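DyP (Bjerkandera adusta, PDB 3VXJ) probably acts as a heme b-containing peroxidase of the dye-decolorizing type, using peroxide to oxidise dyes and other aromatic compounds such as phenols. Local coordinates at residues Phe167-Gly172 with Pro228-Tyr233; His222-Val227 with Ile332-Glu337; Ile394-Pro399 with Val420-Gly425. All blocks are in the same frame, centred on the assembly; numbering follows the deposited sequence.

Contact 1 of 3, residues Phe167-Gly172 with Pro228-Tyr233; sequences FGFLDG and PEFNAY. With HEM (protoporphyrin IX containing Fe), chain B.
F167 and F230 lay their rings against each other where the loop carrying the GXXDG motif of DyP-type peroxidases, G168 to G172, passes helix 227-236. They form an offset stack, with centroids 4.4 Å apart and planes inclined by 27°. F230 CD1 lies over the centre of one face of F167, while F167 CG sits above the F230 face near its rim. With chi1 at 172°, F230 CG lies opposite the backbone N and the ring extends toward F167 and F169; F230 CB, which the backbone directs at the loop, is 3.7 Å from F167 CE1.

More narrowly, F169 CE2 meets F230 CZ at 3.9 Å, while the neighbouring F230 CE2 lies close to both F167 CB and F169 CE2. F261 and M260 of helix 249-261 close in around the same cluster. A serine in place of F230 would probably leave F167 without its stacking partner and open a gap beside the F169 ring.

Polar bonds hold the loop rather than join it to the helix. The E165 carboxylate takes the backbone N-H groups of F167 and F169, and D171 OD1 salt-bridges R329. Toward the heme, F169 CB packs on methyl CMA at 3.6 Å. At the motif's end, the G172 N-H donates to propionate oxygen O2A, with N and O2A 2.7 Å apart and 145° at the hydrogen.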
loop_
_atom_site.group_PDB
_atom_site.type_symbol
_atom_site.label_atom_id
_atom_site.label_comp_id
_atom_site.label_asym_id
_atom_site.label_seq_id
_atom_site.Cartn_x
_atom_site.Cartn_y
_atom_site.Cartn_z
ATOM N N PHE A 167 12.985 1.240 5.520
ATOM C CA PHE A 167 14.190 1.680 4.809
ATOM C C PHE A 167 14.525 3.144 5.126
ATOM O O PHE A 167 15.612 3.619 4.789
ATOM C CB PHE A 167 14.059 1.525 3.291
ATOM C CG PHE A 167 13.937 0.095 2.802
ATOM C CD1 PHE A 167 14.712 -0.945 3.329
ATOM C CD2 PHE A 167 13.047 -0.198 1.777
ATOM C CE1 PHE A 167 14.578 -2.241 2.848
ATOM C CE2 PHE A 167 12.913 -1.499 1.283
ATOM C CZ PHE A 167 13.677 -2.524 1.825
ATOM N N GLY A 168 13.589 3.855 5.766
ATOM C CA GLY A 168 13.808 5.232 6.191
ATOM C C GLY A 168 13.031 6.304 5.440
ATOM O O GLY A 168 13.195 7.493 5.737
ATOM N N PHE A 169 12.160 5.909 4.512
ATOM C CA PHE A 169 11.499 6.878 3.629
ATOM C C PHE A 169 10.087 7.229 4.068
ATOM O O PHE A 169 9.293 6.339 4.381
ATOM C CB PHE A 169 11.485 6.353 2.179
ATOM C CG PHE A 169 12.856 6.230 1.568
ATOM C CD1 PHE A 169 13.315 7.160 0.656
ATOM C CD2 PHE A 169 13.705 5.185 1.942
ATOM C CE1 PHE A 169 14.600 7.070 0.126
ATOM C CE2 PHE A 169 14.991 5.077 1.404
ATOM C CZ PHE A 169 15.439 6.033 0.507
ATOM N N LEU A 170 9.782 8.530 4.086
ATOM C CA LEU A 170 8.414 8.995 4.377
ATOM C C LEU A 170 7.427 8.366 3.398
ATOM O O LEU A 170 7.609 8.450 2.188
ATOM C CB LEU A 170 8.317 10.531 4.335
ATOM C CG LEU A 170 6.970 11.152 4.731
ATOM C CD1 LEU A 170 6.577 10.832 6.175
ATOM C CD2 LEU A 170 7.041 12.660 4.539
ATOM N N ASP A 171 6.398 7.720 3.941
ATOM C CA ASP A 171 5.421 6.964 3.155
ATOM C C ASP A 171 4.013 7.517 3.420
ATOM O O ASP A 171 3.680 7.869 4.552
ATOM C CB ASP A 171 5.497 5.477 3.538
ATOM C CG ASP A 171 4.728 4.573 2.580
ATOM O OD1 ASP A 171 4.328 5.022 1.484
ATOM O OD2 ASP A 171 4.521 3.389 2.943
ATOM N N GLY A 172 3.192 7.585 2.375
ATOM C CA GLY A 172 1.827 8.095 2.481
ATOM C C GLY A 172 1.670 9.556 2.085
ATOM O O GLY A 172 0.803 10.270 2.622
ATOM N N PRO A 228 19.292 -3.868 6.769
ATOM C CA PRO A 228 20.761 -3.819 6.710
ATOM C C PRO A 228 21.311 -4.111 5.315
ATOM O O PRO A 228 22.297 -3.499 4.898
ATOM C CB PRO A 228 21.180 -4.921 7.682
ATOM C CG PRO A 228 20.063 -5.006 8.651
ATOM C CD PRO A 228 18.826 -4.804 7.813
ATOM N N GLU A 229 20.668 -5.028 4.598
ATOM C CA GLU A 229 21.081 -5.376 3.242
ATOM C C GLU A 229 20.895 -4.198 2.277
ATOM O O GLU A 229 21.771 -3.910 1.471
ATOM C CB GLU A 229 20.317 -6.609 2.750
ATOM C CG GLU A 229 20.676 -7.915 3.472
ATOM C CD GLU A 229 19.915 -8.146 4.784
ATOM O OE1 GLU A 229 19.191 -7.253 5.291
ATOM O OE2 GLU A 229 20.054 -9.259 5.334
ATOM N N PHE A 230 19.750 -3.525 2.367
ATOM C CA PHE A 230 19.488 -2.327 1.571
ATOM C C PHE A 230 20.546 -1.256 1.834
ATOM O O PHE A 230 21.134 -0.693 0.904
ATOM C CB PHE A 230 18.084 -1.809 1.900
ATOM C CG PHE A 230 17.759 -0.471 1.292
ATOM C CD1 PHE A 230 17.358 -0.370 -0.035
ATOM C CD2 PHE A 230 17.843 0.688 2.053
ATOM C CE1 PHE A 230 17.045 0.875 -0.589
ATOM C CE2 PHE A 230 17.528 1.928 1.509
ATOM C CZ PHE A 230 17.145 2.023 0.183
ATOM N N ASN A 231 20.782 -0.974 3.113
ATOM C CA ASN A 231 21.760 0.031 3.510
ATOM C C ASN A 231 23.150 -0.317 2.973
ATOM O O ASN A 231 23.822 0.523 2.365
ATOM C CB ASN A 231 21.794 0.140 5.038
ATOM C CG ASN A 231 22.703 1.250 5.529
ATOM O OD1 ASN A 231 22.420 2.430 5.322
ATOM N ND2 ASN A 231 23.791 0.875 6.200
ATOM N N ALA A 232 23.577 -1.560 3.175
ATOM C CA ALA A 232 24.883 -2.010 2.698
ATOM C C ALA A 232 24.998 -1.916 1.182
ATOM O O ALA A 232 26.049 -1.522 0.669
ATOM C CB ALA A 232 25.164 -3.429 3.180
ATOM N N TYR A 233 23.921 -2.260 0.471
ATOM C CA TYR A 233 23.903 -2.153 -0.983
ATOM C C TYR A 233 24.107 -0.709 -1.442
ATOM O O TYR A 233 24.858 -0.461 -2.383
ATOM C CB TYR A 233 22.603 -2.710 -1.579
ATOM C CG TYR A 233 22.594 -2.637 -3.089
ATOM C CD1 TYR A 233 23.216 -3.618 -3.858
ATOM C CD2 TYR A 233 21.988 -1.568 -3.750
ATOM C CE1 TYR A 233 23.223 -3.540 -5.254
ATOM C CE2 TYR A 233 21.995 -1.484 -5.137
ATOM C CZ TYR A 233 22.610 -2.468 -5.884
ATOM O OH TYR A 233 22.610 -2.372 -7.258
HETATM C CHA HEM B . 4.756 5.456 -3.000
HETATM C CHB HEM B . 7.461 2.647 -0.143
HETATM C CHC HEM B . 5.381 -1.310 -1.988
HETATM C CHD HEM B . 2.638 1.477 -4.831
HETATM C C1A HEM B . 5.692 5.040 -2.093
HETATM C C2A HEM B . 6.596 5.902 -1.366
HETATM C C3A HEM B . 7.353 5.116 -0.581
HETATM C C4A HEM B . 6.925 3.748 -0.770
HETATM C CMA HEM B . 8.465 5.553 0.391
HETATM C CAA HEM B . 6.691 7.434 -1.549
HETATM C CBA HEM B . 5.755 8.257 -0.662
HETATM C CGA HEM B . 4.302 8.193 -1.073
HETATM O O1A HEM B . 3.915 8.755 -2.120
HETATM O O2A HEM B . 3.504 7.585 -0.307
HETATM C C1B HEM B . 7.127 1.328 -0.378
HETATM C C2B HEM B . 7.706 0.179 0.284
HETATM C C3B HEM B . 7.124 -0.923 -0.226
HETATM C C4B HEM B . 6.156 -0.486 -1.210
HETATM C CMB HEM B . 8.810 0.267 1.361
HETATM C CAB HEM B . 7.365 -2.401 0.149
HETATM C CBB HEM B . 7.852 -2.762 1.338
HETATM C C1C HEM B . 4.493 -0.898 -2.949
HETATM C C2C HEM B . 3.718 -1.766 -3.814
HETATM C C3C HEM B . 2.967 -0.993 -4.615
HETATM C C4C HEM B . 3.247 0.384 -4.267
HETATM C CMC HEM B . 3.772 -3.305 -3.769
HETATM C CAC HEM B . 1.954 -1.415 -5.712
HETATM C CBC HEM B . 2.172 -2.474 -6.503
HETATM C C1D HEM B . 2.914 2.789 -4.544
HETATM C C2D HEM B . 2.171 3.898 -5.088
HETATM C C3D HEM B . 2.831 5.122 -4.534
HETATM C C4D HEM B . 3.905 4.645 -3.701
HETATM C CMD HEM B . 0.969 3.895 -6.047
HETATM C CAD HEM B . 2.405 6.563 -4.854
HETATM C CBD HEM B . 3.028 6.935 -6.197
HETATM C CGD HEM B . 2.631 8.321 -6.627
HETATM O O1D HEM B . 3.551 9.116 -6.961
HETATM O O2D HEM B . 1.420 8.637 -6.644
HETATM N NA HEM B . 5.938 3.742 -1.723
HETATM N NB HEM B . 6.202 0.889 -1.317
HETATM N NC HEM B . 4.205 0.405 -3.283
HETATM N ND HEM B . 3.917 3.260 -3.699
HETATM FE FE HEM B . 5.118 2.064 -2.553
HETATM O O HOH W 1 3.752 2.234 -1.111
#

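Contact 2 of 3, residues His222-Val227 with Ile332-Glu337; sequences HFQQKV and IPYGPE. With HEM (protoporphyrin IX containing Fe), chain B.
The imidazole of H222 meets Y334 OH at its edge, close to the ring plane, while the phenol ring takes the carbonyl oxygen of F223 at its own edge, with F223 O 3.3 Å from Y334 CE2. The two rings lie obliquely to each other, neither stacked nor edge-to-face. Between them runs the one hydrogen bond of the contact: H222 NE2 donates to Y334 OH over 2.9 Å, at 156° about the hydrogen.

Y334 CG stands between the backbone N and the carbonyl carbon (chi1 79°), and this torsion swings the ring over toward H222. The hydroxyl is also bonded to D351 OD1, so two partners grip it and fix where the ring ends. Q224 crosses the tyrosine obliquely, its CB 3.8 Å from Y334 OH.

F223 and Q225, on the same strand as H222, line the heme pocket. F223 CZ lies 3.6 Å from methyl CMC, and CD2 of the same ring is 3.7 Å from vinyl carbon CAB. Q225 NE2, bonded to E165, approaches methyl CMB.

In the ferredoxin-like, four-stranded antiparallel sheet of the C-terminal half of the DyP fold, strands 216-225 and 328-334 are not neighbours. Their short segments run 8.9 Å apart with directions 54° different, and strand 353-360 lies between them. Y334 reaches across that strand, touching L355, while strand 420-430 borders 216-225 on its other side.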
loop_
_atom_site.group_PDB
_atom_site.type_symbol
_atom_site.label_atom_id
_atom_site.label_comp_id
_atom_site.label_asym_id
_atom_site.label_seq_id
_atom_site.Cartn_x
_atom_site.Cartn_y
_atom_site.Cartn_z
ATOM N N HIS A 222 1.844 -8.890 2.938
ATOM C CA HIS A 222 2.754 -8.899 4.065
ATOM C C HIS A 222 4.176 -8.936 3.517
ATOM O O HIS A 222 4.602 -9.960 2.973
ATOM C CB HIS A 222 2.475 -10.117 4.948
ATOM C CG HIS A 222 3.502 -10.349 6.007
ATOM N ND1 HIS A 222 3.627 -11.552 6.670
ATOM C CD2 HIS A 222 4.460 -9.537 6.516
ATOM C CE1 HIS A 222 4.623 -11.471 7.533
ATOM N NE2 HIS A 222 5.156 -10.266 7.449
ATOM N N PHE A 223 4.895 -7.818 3.613
ATOM C CA PHE A 223 6.271 -7.754 3.105
ATOM C C PHE A 223 7.246 -7.768 4.263
ATOM O O PHE A 223 7.095 -6.991 5.206
ATOM C CB PHE A 223 6.534 -6.451 2.344
ATOM C CG PHE A 223 5.757 -6.299 1.075
ATOM C CD1 PHE A 223 5.861 -7.243 0.053
ATOM C CD2 PHE A 223 4.973 -5.167 0.881
ATOM C CE1 PHE A 223 5.154 -7.069 -1.138
ATOM C CE2 PHE A 223 4.265 -4.978 -0.302
ATOM C CZ PHE A 223 4.361 -5.930 -1.324
ATOM N N GLN A 224 8.251 -8.633 4.192
ATOM C CA GLN A 224 9.395 -8.535 5.087
ATOM C C GLN A 224 10.471 -7.713 4.388
ATOM O O GLN A 224 10.765 -7.955 3.219
ATOM C CB GLN A 224 9.911 -9.930 5.437
ATOM C CG GLN A 224 11.061 -9.925 6.418
ATOM C CD GLN A 224 11.342 -11.281 7.019
ATOM O OE1 GLN A 224 10.560 -12.225 6.870
ATOM N NE2 GLN A 224 12.460 -11.382 7.722
ATOM N N GLN A 225 11.077 -6.770 5.103
ATOM C CA GLN A 225 12.131 -5.926 4.532
ATOM C C GLN A 225 13.513 -6.263 5.082
ATOM O O GLN A 225 13.672 -6.575 6.277
ATOM C CB GLN A 225 11.815 -4.442 4.751
ATOM C CG GLN A 225 10.650 -3.937 3.873
ATOM C CD GLN A 225 10.159 -2.555 4.248
ATOM O OE1 GLN A 225 9.120 -2.414 4.877
ATOM N NE2 GLN A 225 10.895 -1.529 3.846
ATOM N N LYS A 226 14.497 -6.199 4.189
ATOM C CA LYS A 226 15.892 -6.465 4.509
ATOM C C LYS A 226 16.660 -5.149 4.577
ATOM O O LYS A 226 17.257 -4.699 3.589
ATOM C CB LYS A 226 16.488 -7.396 3.457
ATOM C CG LYS A 226 15.705 -8.693 3.242
ATOM C CD LYS A 226 15.706 -9.608 4.446
ATOM C CE LYS A 226 15.224 -11.000 4.072
ATOM N NZ LYS A 226 15.238 -11.921 5.240
ATOM N N VAL A 227 16.599 -4.518 5.746
ATOM C CA VAL A 227 17.086 -3.141 5.898
ATOM C C VAL A 227 18.620 -3.045 5.938
ATOM O O VAL A 227 19.198 -2.230 5.210
ATOM C CB VAL A 227 16.417 -2.429 7.102
ATOM C CG1 VAL A 227 16.928 -1.002 7.230
ATOM C CG2 VAL A 227 14.899 -2.445 6.943
ATOM N N ILE A 332 1.170 0.188 6.861
ATOM C CA ILE A 332 1.823 0.498 8.126
ATOM C C ILE A 332 3.070 -0.378 8.289
ATOM O O ILE A 332 3.038 -1.570 7.980
ATOM C CB ILE A 332 0.846 0.346 9.331
ATOM C CG1 ILE A 332 1.452 0.954 10.603
ATOM C CG2 ILE A 332 0.426 -1.119 9.536
ATOM C CD1 ILE A 332 0.493 1.077 11.769
ATOM N N PRO A 333 4.181 0.207 8.768
ATOM C CA PRO A 333 5.357 -0.629 9.048
ATOM C C PRO A 333 5.109 -1.601 10.189
ATOM O O PRO A 333 4.188 -1.381 10.995
ATOM C CB PRO A 333 6.422 0.398 9.471
ATOM C CG PRO A 333 5.967 1.685 8.841
ATOM C CD PRO A 333 4.475 1.636 8.983
ATOM N N TYR A 334 5.926 -2.646 10.292
ATOM C CA TYR A 334 5.910 -3.500 11.471
ATOM C C TYR A 334 7.321 -3.875 11.864
ATOM O O TYR A 334 8.235 -3.854 11.035
ATOM C CB TYR A 334 5.050 -4.758 11.272
ATOM C CG TYR A 334 5.721 -5.870 10.489
ATOM C CD1 TYR A 334 6.515 -6.824 11.140
ATOM C CD2 TYR A 334 5.551 -5.984 9.110
ATOM C CE1 TYR A 334 7.147 -7.848 10.426
ATOM C CE2 TYR A 334 6.180 -7.011 8.389
ATOM C CZ TYR A 334 6.966 -7.935 9.054
ATOM O OH TYR A 334 7.554 -8.931 8.302
ATOM N N GLY A 335 7.473 -4.240 13.131
ATOM C CA GLY A 335 8.720 -4.785 13.626
ATOM C C GLY A 335 9.591 -3.748 14.287
ATOM O O GLY A 335 9.313 -2.554 14.209
ATOM N N PRO A 336 10.664 -4.204 14.946
ATOM C CA PRO A 336 11.545 -3.329 15.705
ATOM C C PRO A 336 12.437 -2.485 14.809
ATOM O O PRO A 336 12.639 -2.805 13.633
ATOM C CB PRO A 336 12.402 -4.317 16.504
ATOM C CG PRO A 336 12.454 -5.531 15.634
ATOM C CD PRO A 336 11.096 -5.611 15.006
ATOM N N GLU A 337 12.978 -1.419 15.378
ATOM C CA GLU A 337 14.006 -0.633 14.720
ATOM C C GLU A 337 15.225 -1.491 14.417
ATOM O O GLU A 337 15.471 -2.508 15.080
ATOM C CB GLU A 337 14.373 0.581 15.582
ATOM C CG GLU A 337 13.226 1.581 15.684
ATOM C CD GLU A 337 12.886 2.187 14.341
ATOM O OE1 GLU A 337 13.632 3.088 13.911
ATOM O OE2 GLU A 337 11.888 1.761 13.720
HETATM C CHA HEM B . 4.756 5.456 -3.000
HETATM C CHB HEM B . 7.461 2.647 -0.143
HETATM C CHC HEM B . 5.381 -1.310 -1.988
HETATM C CHD HEM B . 2.638 1.477 -4.831
HETATM C C1A HEM B . 5.692 5.040 -2.093
HETATM C C2A HEM B . 6.596 5.902 -1.366
HETATM C C3A HEM B . 7.353 5.116 -0.581
HETATM C C4A HEM B . 6.925 3.748 -0.770
HETATM C CMA HEM B . 8.465 5.553 0.391
HETATM C CAA HEM B . 6.691 7.434 -1.549
HETATM C CBA HEM B . 5.755 8.257 -0.662
HETATM C CGA HEM B . 4.302 8.193 -1.073
HETATM O O1A HEM B . 3.915 8.755 -2.120
HETATM O O2A HEM B . 3.504 7.585 -0.307
HETATM C C1B HEM B . 7.127 1.328 -0.378
HETATM C C2B HEM B . 7.706 0.179 0.284
HETATM C C3B HEM B . 7.124 -0.923 -0.226
HETATM C C4B HEM B . 6.156 -0.486 -1.210
HETATM C CMB HEM B . 8.810 0.267 1.361
HETATM C CAB HEM B . 7.365 -2.401 0.149
HETATM C CBB HEM B . 7.852 -2.762 1.338
HETATM C C1C HEM B . 4.493 -0.898 -2.949
HETATM C C2C HEM B . 3.718 -1.766 -3.814
HETATM C C3C HEM B . 2.967 -0.993 -4.615
HETATM C C4C HEM B . 3.247 0.384 -4.267
HETATM C CMC HEM B . 3.772 -3.305 -3.769
HETATM C CAC HEM B . 1.954 -1.415 -5.712
HETATM C CBC HEM B . 2.172 -2.474 -6.503
HETATM C C1D HEM B . 2.914 2.789 -4.544
HETATM C C2D HEM B . 2.171 3.898 -5.088
HETATM C C3D HEM B . 2.831 5.122 -4.534
HETATM C C4D HEM B . 3.905 4.645 -3.701
HETATM C CMD HEM B . 0.969 3.895 -6.047
HETATM C CAD HEM B . 2.405 6.563 -4.854
HETATM C CBD HEM B . 3.028 6.935 -6.197
HETATM C CGD HEM B . 2.631 8.321 -6.627
HETATM O O1D HEM B . 3.551 9.116 -6.961
HETATM O O2D HEM B . 1.420 8.637 -6.644
HETATM N NA HEM B . 5.938 3.742 -1.723
HETATM N NB HEM B . 6.202 0.889 -1.317
HETATM N NC HEM B . 4.205 0.405 -3.283
HETATM N ND HEM B . 3.917 3.260 -3.699
HETATM FE FE HEM B . 5.118 2.064 -2.553
HETATM O O HOH W 1 3.752 2.234 -1.111
#

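Contact 3 of 3, residues Ile394-Pro399 with Val420-Gly425. With HEM (protoporphyrin IX containing Fe), chain B.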
loop_
_atom_site.group_PDB
_atom_site.type_symbol
_atom_site.label_atom_id
_atom_site.label_comp_id
_atom_site.label_asym_id
_atom_site.label_seq_id
_atom_site.Cartn_x
_atom_site.Cartn_y
_atom_site.Cartn_z
ATOM N N ILE A 394 10.200 -3.004 -5.408
ATOM C CA ILE A 394 9.247 -4.131 -5.431
ATOM C C ILE A 394 9.109 -4.859 -6.771
ATOM O O ILE A 394 8.311 -5.773 -6.882
ATOM C CB ILE A 394 7.844 -3.794 -4.800
ATOM C CG1 ILE A 394 7.283 -2.467 -5.302
ATOM C CG2 ILE A 394 7.924 -3.814 -3.267
ATOM C CD1 ILE A 394 6.676 -2.541 -6.691
ATOM N N GLY A 395 9.887 -4.487 -7.783
ATOM C CA GLY A 395 9.870 -5.235 -9.045
ATOM C C GLY A 395 10.367 -6.657 -8.839
ATOM O O GLY A 395 11.347 -6.884 -8.121
ATOM N N GLN A 396 9.718 -7.633 -9.468
ATOM C CA GLN A 396 10.051 -9.036 -9.163
ATOM C C GLN A 396 10.676 -9.895 -10.264
ATOM O O GLN A 396 11.129 -11.019 -10.009
ATOM C CB GLN A 396 8.886 -9.729 -8.463
ATOM C CG GLN A 396 8.712 -9.182 -7.054
ATOM C CD GLN A 396 7.830 -10.037 -6.198
ATOM O OE1 GLN A 396 8.250 -10.506 -5.139
ATOM N NE2 GLN A 396 6.596 -10.248 -6.636
ATOM N N THR A 397 10.711 -9.360 -11.472
ATOM C CA THR A 397 11.284 -10.025 -12.633
ATOM C C THR A 397 12.787 -10.212 -12.450
ATOM O O THR A 397 13.475 -9.300 -11.973
ATOM C CB THR A 397 11.042 -9.129 -13.848
ATOM O OG1 THR A 397 9.651 -8.788 -13.916
ATOM C CG2 THR A 397 11.490 -9.781 -15.144
ATOM N N THR A 398 13.295 -11.378 -12.847
ATOM C CA THR A 398 14.732 -11.639 -12.800
ATOM C C THR A 398 15.318 -11.710 -14.210
ATOM O O THR A 398 14.688 -12.268 -15.112
ATOM C CB THR A 398 15.062 -12.933 -12.038
ATOM O OG1 THR A 398 14.421 -14.038 -12.677
ATOM C CG2 THR A 398 14.599 -12.847 -10.588
ATOM N N PRO A 399 16.525 -11.142 -14.409
ATOM C CA PRO A 399 17.325 -10.455 -13.394
ATOM C C PRO A 399 16.723 -9.105 -13.004
ATOM O O PRO A 399 16.078 -8.453 -13.833
ATOM C CB PRO A 399 18.672 -10.248 -14.096
ATOM C CG PRO A 399 18.326 -10.173 -15.535
ATOM C CD PRO A 399 17.220 -11.179 -15.709
ATOM N N VAL A 420 12.712 -6.753 -0.468
ATOM C CA VAL A 420 11.313 -6.799 -0.063
ATOM C C VAL A 420 10.790 -8.184 -0.416
ATOM O O VAL A 420 10.741 -8.555 -1.586
ATOM C CB VAL A 420 10.470 -5.717 -0.781
ATOM C CG1 VAL A 420 9.000 -5.852 -0.405
ATOM C CG2 VAL A 420 10.981 -4.310 -0.436
ATOM N N ILE A 421 10.419 -8.954 0.600
ATOM C CA ILE A 421 10.052 -10.350 0.417
ATOM C C ILE A 421 8.567 -10.538 0.725
ATOM O O ILE A 421 8.150 -10.330 1.866
ATOM C CB ILE A 421 10.858 -11.262 1.369
ATOM C CG1 ILE A 421 12.367 -10.971 1.287
ATOM C CG2 ILE A 421 10.560 -12.736 1.097
ATOM C CD1 ILE A 421 13.022 -11.293 -0.053
ATOM N N PRO A 422 7.755 -10.909 -0.281
ATOM C CA PRO A 422 6.349 -11.204 0.020
ATOM C C PRO A 422 6.221 -12.488 0.836
ATOM O O PRO A 422 6.733 -13.544 0.437
ATOM C CB PRO A 422 5.714 -11.369 -1.374
ATOM C CG PRO A 422 6.691 -10.712 -2.334
ATOM C CD PRO A 422 8.040 -10.974 -1.729
ATOM N N LYS A 423 5.552 -12.383 1.983
ATOM C CA LYS A 423 5.364 -13.512 2.900
ATOM C C LYS A 423 3.929 -14.023 2.892
ATOM O O LYS A 423 3.606 -14.982 3.593
ATOM C CB LYS A 423 5.750 -13.115 4.327
ATOM C CG LYS A 423 7.198 -12.651 4.503
ATOM C CD LYS A 423 8.222 -13.714 4.106
ATOM C CE LYS A 423 8.228 -14.893 5.086
ATOM N NZ LYS A 423 9.114 -15.980 4.589
ATOM N N GLY A 424 3.081 -13.399 2.086
ATOM C CA GLY A 424 1.663 -13.716 2.052
ATOM C C GLY A 424 0.866 -12.483 1.704
ATOM O O GLY A 424 1.376 -11.354 1.732
ATOM N N GLY A 425 -0.398 -12.705 1.385
ATOM C CA GLY A 425 -1.312 -11.627 1.071
ATOM C C GLY A 425 -2.650 -12.194 0.669
ATOM O O GLY A 425 -2.798 -13.408 0.496
HETATM C CHA HEM B . 4.756 5.456 -3.000
HETATM C CHB HEM B . 7.461 2.647 -0.143
HETATM C CHC HEM B . 5.381 -1.310 -1.988
HETATM C CHD HEM B . 2.638 1.477 -4.831
HETATM C C1A HEM B . 5.692 5.040 -2.093
HETATM C C2A HEM B . 6.596 5.902 -1.366
HETATM C C3A HEM B . 7.353 5.116 -0.581
HETATM C C4A HEM B . 6.925 3.748 -0.770
HETATM C CMA HEM B . 8.465 5.553 0.391
HETATM C CAA HEM B . 6.691 7.434 -1.549
HETATM C CBA HEM B . 5.755 8.257 -0.662
HETATM C CGA HEM B . 4.302 8.193 -1.073
HETATM O O1A HEM B . 3.915 8.755 -2.120
HETATM O O2A HEM B . 3.504 7.585 -0.307
HETATM C C1B HEM B . 7.127 1.328 -0.378
HETATM C C2B HEM B . 7.706 0.179 0.284
HETATM C C3B HEM B . 7.124 -0.923 -0.226
HETATM C C4B HEM B . 6.156 -0.486 -1.210
HETATM C CMB HEM B . 8.810 0.267 1.361
HETATM C CAB HEM B . 7.365 -2.401 0.149
HETATM C CBB HEM B . 7.852 -2.762 1.338
HETATM C C1C HEM B . 4.493 -0.898 -2.949
HETATM C C2C HEM B . 3.718 -1.766 -3.814
HETATM C C3C HEM B . 2.967 -0.993 -4.615
HETATM C C4C HEM B . 3.247 0.384 -4.267
HETATM C CMC HEM B . 3.772 -3.305 -3.769
HETATM C CAC HEM B . 1.954 -1.415 -5.712
HETATM C CBC HEM B . 2.172 -2.474 -6.503
HETATM C C1D HEM B . 2.914 2.789 -4.544
HETATM C C2D HEM B . 2.171 3.898 -5.088
HETATM C C3D HEM B . 2.831 5.122 -4.534
HETATM C C4D HEM B . 3.905 4.645 -3.701
HETATM C CMD HEM B . 0.969 3.895 -6.047
HETATM C CAD HEM B . 2.405 6.563 -4.854
HETATM C CBD HEM B . 3.028 6.935 -6.197
HETATM C CGD HEM B . 2.631 8.321 -6.627
HETATM O O1D HEM B . 3.551 9.116 -6.961
HETATM O O2D HEM B . 1.420 8.637 -6.644
HETATM N NA HEM B . 5.938 3.742 -1.723
HETATM N NB HEM B . 6.202 0.889 -1.317
HETATM N NC HEM B . 4.205 0.405 -3.283
HETATM N ND HEM B . 3.917 3.260 -3.699
HETATM FE FE HEM B . 5.118 2.064 -2.553
HETATM O O HOH W 2 8.951 -8.108 -3.586
HETATM O O HOH W 1 3.752 2.234 -1.111
#
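I394 and V420 lie side by side and point the same way, both against a vinyl group of the heme, and form part of the pocket wall. I394 CG2 touches V420 CG1 at 3.7 Å and vinyl carbon CAB at the same distance, while V420 CG1 meets CBB, the outer vinyl carbon. I394 CG1 is between the backbone N and the carbonyl carbon (chi1 47°), an arrangement that sets this branch against the pyrrole at C2C. I394 is on the side of the axial iron ligand H308, its side chain about 3 Å from that of the histidine.

Further out, Q396 OE1 comes up to the CG-CD edge of P422 from the opposite direction, 3.2 Å from CG. The same oxygen accepts a hydrogen bond from water 2, which donates its other hydrogen to V420 O at 2.7 Å and so bridges loop and strand. Q396 NE2 is bonded to D103 OD1 and L101 O, so the amide is held at both ends and its rotation is fixed.

The loop backbone is positioned by E391 at I394 N, by Q371 at I394 O and by N376 at Q396 N. It follows helix 367-375 and precedes strand 401-403; through I394 and Q396 it packs on strand 420-430, an outermost strand of its sheet, next to 216-225.

All three contacts border the heme. D171 of contact 1 stands on the face of water 1, whose O is 2.0 Å from the heme iron; I394 of contact 3 lies on the other face, that of H308; F223 of contact 2 meets the heme rim. F167 joins the three, with CE2 3.3 Å from Q225 NE2 and 3.8 Å from V420 CG2, and E165 binds both F167 N and Q225 NE2. Strand neighbours tie contacts 2 and 3: H222 N lies 2.8 Å from G424 O and H222 O 2.8 Å from K423 N, probable backbone hydrogen bonds, and F223 CD1 is 3.5 Å from V420 CG1. The centres of contacts 1 and 2 are about 10 Å apart.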